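Local coordinates for sulfate permease family protein (Vibrio cholerae O1 biovar El Tor, PDB 3MGL) that is probably a SulP-family membrane transporter, perhaps of sulfate or related anions, represented here by its STAS domain, at residues R19-Y24 with P49-L54. Sequence-based numbering, arbitrary orientation.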
ATOM      1  N   ARG A  19      26.254 -15.576  11.335  1.00 22.68           N
ATOM      2  CA  ARG A  19      25.682 -15.838  12.645  1.00 22.54           C
ATOM      3  C   ARG A  19      25.911 -14.708  13.662  1.00 21.85           C
ATOM      4  O   ARG A  19      25.085 -14.481  14.541  1.00 20.60           O
ATOM      5  CB  ARG A  19      26.303 -17.136  13.175  1.00 22.91           C
ATOM      6  CG  ARG A  19      25.480 -17.801  14.246  1.00 25.46           C
ATOM      7  CD  ARG A  19      25.662 -19.303  14.214  1.00 29.49           C
ATOM      8  NE  ARG A  19      26.260 -19.829  15.439  1.00 32.32           N
ATOM      9  CZ  ARG A  19      26.463 -21.125  15.657  1.00 34.73           C
ATOM     10  NH1 ARG A  19      26.127 -22.018  14.726  1.00 36.03           N
ATOM     11  NH2 ARG A  19      27.013 -21.539  16.794  1.00 35.68           N
ATOM     12  N   GLU A  20      27.051 -14.023  13.560  1.00 22.09           N
ATOM     13  CA  GLU A  20      27.407 -12.986  14.540  1.00 23.23           C
ATOM     14  C   GLU A  20      26.628 -11.683  14.382  1.00 22.92           C
ATOM     15  O   GLU A  20      26.686 -10.824  15.255  1.00 23.81           O
ATOM     16  CB  GLU A  20      28.924 -12.697  14.533  1.00 24.38           C
ATOM     17  CG  GLU A  20      29.822 -13.915  14.871  1.00 26.55           C
ATOM     18  CD  GLU A  20      30.244 -14.713  13.627  1.00 29.95           C
ATOM     19  OE1 GLU A  20      29.517 -14.721  12.607  1.00 30.04           O
ATOM     20  OE2 GLU A  20      31.332 -15.331  13.667  1.00 33.77           O
ATOM     21  N   LEU A  21      25.890 -11.535  13.287  1.00 22.46           N
ATOM     22  CA  LEU A  21      25.217 -10.269  13.003  1.00 22.55           C
ATOM     23  C   LEU A  21      23.691 -10.380  12.913  1.00 22.46           C
ATOM     24  O   LEU A  21      23.152 -11.242  12.218  1.00 22.68           O
ATOM     25  CB  LEU A  21      25.781  -9.657  11.710  1.00 22.03           C
ATOM     26  CG  LEU A  21      25.160  -8.324  11.261  1.00 22.19           C
ATOM     27  CD1 LEU A  21      25.530  -7.179  12.246  1.00 20.74           C
ATOM     28  CD2 LEU A  21      25.591  -7.991   9.840  1.00 21.27           C
ATOM     29  N   ALA A  22      23.007  -9.487  13.614  1.00 22.50           N
ATOM     30  CA  ALA A  22      21.563  -9.375  13.540  1.00 22.68           C
ATOM     31  C   ALA A  22      21.151  -7.957  13.140  1.00 23.23           C
ATOM     32  O   ALA A  22      21.878  -6.976  13.374  1.00 22.93           O
ATOM     33  CB  ALA A  22      20.934  -9.776  14.866  1.00 22.75           C
ATOM     34  N   VAL A  23      19.991  -7.864  12.499  1.00 23.79           N
ATOM     35  CA  VAL A  23      19.483  -6.598  11.990  1.00 23.91           C
ATOM     36  C   VAL A  23      18.032  -6.460  12.445  1.00 24.81           C
ATOM     37  O   VAL A  23      17.223  -7.384  12.286  1.00 23.70           O
ATOM     38  CB  VAL A  23      19.552  -6.541  10.433  1.00 23.63           C
ATOM     39  CG1 VAL A  23      18.990  -5.229   9.915  1.00 23.50           C
ATOM     40  CG2 VAL A  23      20.989  -6.721   9.943  1.00 22.72           C
ATOM     41  N   TYR A  24      17.706  -5.302  13.010  1.00 26.10           N
ATOM     42  CA  TYR A  24      16.348  -5.055  13.418  1.00 27.71           C
ATOM     43  C   TYR A  24      15.913  -3.649  13.031  1.00 28.11           C
ATOM     44  O   TYR A  24      16.664  -2.696  13.183  1.00 28.87           O
ATOM     45  CB  TYR A  24      16.181  -5.324  14.909  1.00 28.35           C
ATOM     46  CG  TYR A  24      14.772  -5.092  15.402  1.00 31.66           C
ATOM     47  CD1 TYR A  24      13.727  -5.963  15.045  1.00 35.08           C
ATOM     48  CD2 TYR A  24      14.470  -4.014  16.220  1.00 33.57           C
ATOM     49  CE1 TYR A  24      12.425  -5.758  15.492  1.00 36.09           C
ATOM     50  CE2 TYR A  24      13.163  -3.812  16.680  1.00 36.15           C
ATOM     51  CZ  TYR A  24      12.154  -4.673  16.307  1.00 37.06           C
ATOM     52  OH  TYR A  24      10.865  -4.449  16.760  1.00 39.00           O
ATOM     53  N   PRO A  49      23.604 -12.531  19.113  1.00 29.15           N
ATOM     54  CA  PRO A  49      24.569 -12.110  18.114  1.00 28.68           C
ATOM     55  C   PRO A  49      25.639 -11.234  18.771  1.00 28.41           C
ATOM     56  O   PRO A  49      25.408 -10.688  19.840  1.00 29.22           O
ATOM     57  CB  PRO A  49      23.717 -11.275  17.152  1.00 28.28           C
ATOM     58  CG  PRO A  49      22.667 -10.701  18.017  1.00 28.47           C
ATOM     59  CD  PRO A  49      22.368 -11.724  19.061  1.00 28.66           C
ATOM     60  N   GLN A  50      26.781 -11.091  18.118  1.00 27.68           N
ATOM     61  CA  GLN A  50      27.855 -10.213  18.565  1.00 27.66           C
ATOM     62  C   GLN A  50      27.520  -8.734  18.233  1.00 26.41           C
ATOM     63  O   GLN A  50      27.796  -7.806  19.013  1.00 25.98           O
ATOM     64  CB  GLN A  50      29.152 -10.727  17.910  1.00 28.15           C
ATOM     65  CG  GLN A  50      30.383  -9.876  17.993  1.00 31.76           C
ATOM     66  CD  GLN A  50      31.570 -10.515  17.231  1.00 36.80           C
ATOM     67  OE1 GLN A  50      31.584 -11.739  16.974  1.00 39.54           O
ATOM     68  NE2 GLN A  50      32.566  -9.692  16.873  1.00 37.65           N
ATOM     69  N   ILE A  51      26.866  -8.522  17.098  1.00 25.08           N
ATOM     70  CA  ILE A  51      26.482  -7.185  16.695  1.00 24.20           C
ATOM     71  C   ILE A  51      25.019  -7.135  16.269  1.00 24.42           C
ATOM     72  O   ILE A  51      24.526  -8.003  15.521  1.00 23.59           O
ATOM     73  CB  ILE A  51      27.408  -6.628  15.565  1.00 24.59           C
ATOM     74  CG1 ILE A  51      28.874  -6.629  16.026  1.00 24.56           C
ATOM     75  CG2 ILE A  51      26.987  -5.196  15.143  1.00 23.51           C
ATOM     76  CD1 ILE A  51      29.881  -6.506  14.910  1.00 26.90           C
ATOM     77  N   LEU A  52      24.316  -6.120  16.778  1.00 24.19           N
ATOM     78  CA  LEU A  52      22.988  -5.815  16.276  1.00 24.20           C
ATOM     79  C   LEU A  52      22.970  -4.447  15.577  1.00 24.33           C
ATOM     80  O   LEU A  52      23.403  -3.444  16.149  1.00 24.38           O
ATOM     81  CB  LEU A  52      21.966  -5.847  17.422  1.00 24.07           C
ATOM     82  CG  LEU A  52      20.541  -5.470  16.988  1.00 25.91           C
ATOM     83  CD1 LEU A  52      19.826  -6.630  16.299  1.00 27.28           C
ATOM     84  CD2 LEU A  52      19.749  -5.015  18.168  1.00 27.88           C
ATOM     85  N   ILE A  53      22.445  -4.397  14.355  1.00 24.10           N
ATOM     86  CA  ILE A  53      22.171  -3.115  13.721  1.00 23.38           C
ATOM     87  C   ILE A  53      20.690  -2.735  13.926  1.00 24.00           C
ATOM     88  O   ILE A  53      19.789  -3.511  13.552  1.00 23.71           O
ATOM     89  CB  ILE A  53      22.574  -3.093  12.205  1.00 23.04           C
ATOM     90  CG1 ILE A  53      24.069  -3.408  12.036  1.00 22.31           C
ATOM     91  CG2 ILE A  53      22.303  -1.724  11.615  1.00 21.73           C
ATOM     92  CD1 ILE A  53      24.514  -3.762  10.584  1.00 20.52           C
ATOM     93  N   LEU A  54      20.450  -1.563  14.533  1.00 23.53           N
ATOM     94  CA  LEU A  54      19.101  -0.998  14.619  1.00 24.29           C
ATOM     95  C   LEU A  54      18.897   0.049  13.546  1.00 24.66           C
ATOM     96  O   LEU A  54      19.479   1.146  13.609  1.00 24.75           O
ATOM     97  CB  LEU A  54      18.805  -0.336  15.978  1.00 24.03           C
ATOM     98  CG  LEU A  54      18.779  -1.187  17.246  1.00 25.72           C
ATOM     99  CD1 LEU A  54      18.590  -0.284  18.491  1.00 26.61           C
ATOM    100  CD2 LEU A  54      17.660  -2.234  17.183  1.00 26.12           C
TER
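Parallel pairing of strands 21-27 and 51-56, the two strands of a beta-alpha-beta unit of the STAS domain, joined through helix 32-44, begins where Glu20 meets Gln50 and runs on to Tyr24 and Leu54. The short strand axes approach to 4.6 Å at 19°. Glu20 O opens the ladder by accepting two amides: Ile51 N, 3.0 Å away and almost straight, and Gln50 N, which bends in weakly with an angle of 125° at its hydrogen. Ala22 then gives its N to Ile51 O and takes Ile53 N on its O at 2.8 Å, and Tyr24 N closes on Ile53 O. CA-H groups of Leu21 and Val23 lean on Ile51 O and Ile53 O, and those of Leu52 and Leu54 on Ala22 O and Tyr24 O. On one face, Leu21 has CG anti to its N (chi1 179°), which carries CD1 across to Ile51 CG2 (3.8 Å) and Ile53 CD1 (3.9 Å); helix 115-128 covers Leu21. On the other, Ala22 CB touches both Leu52 CD1, at 3.6 Å, and Pro49 CG. Leu54 CD2 lies at the edge of the Tyr24 ring, in its plane, 3.8 Å from Tyr24 CD2. Phe38 of helix 32-44 stacks on that ring, and Phe30 of the second subunit meets it edge-to-face. Where the strands begin, the Glu20 and Gln50 side chains run side by side, with Gln50 OE1 against Glu20 CG and the carboxylate and amide planes turned 77° apart. Backbone bonds therefore set the register, aliphatic groups pack on both faces, joined on one by the Tyr24 ring, and Val23 N, on the edge of strand 21-27 turned from strand 51-56, bonds across the subunit interface to Asp63 OD2 of the second subunit.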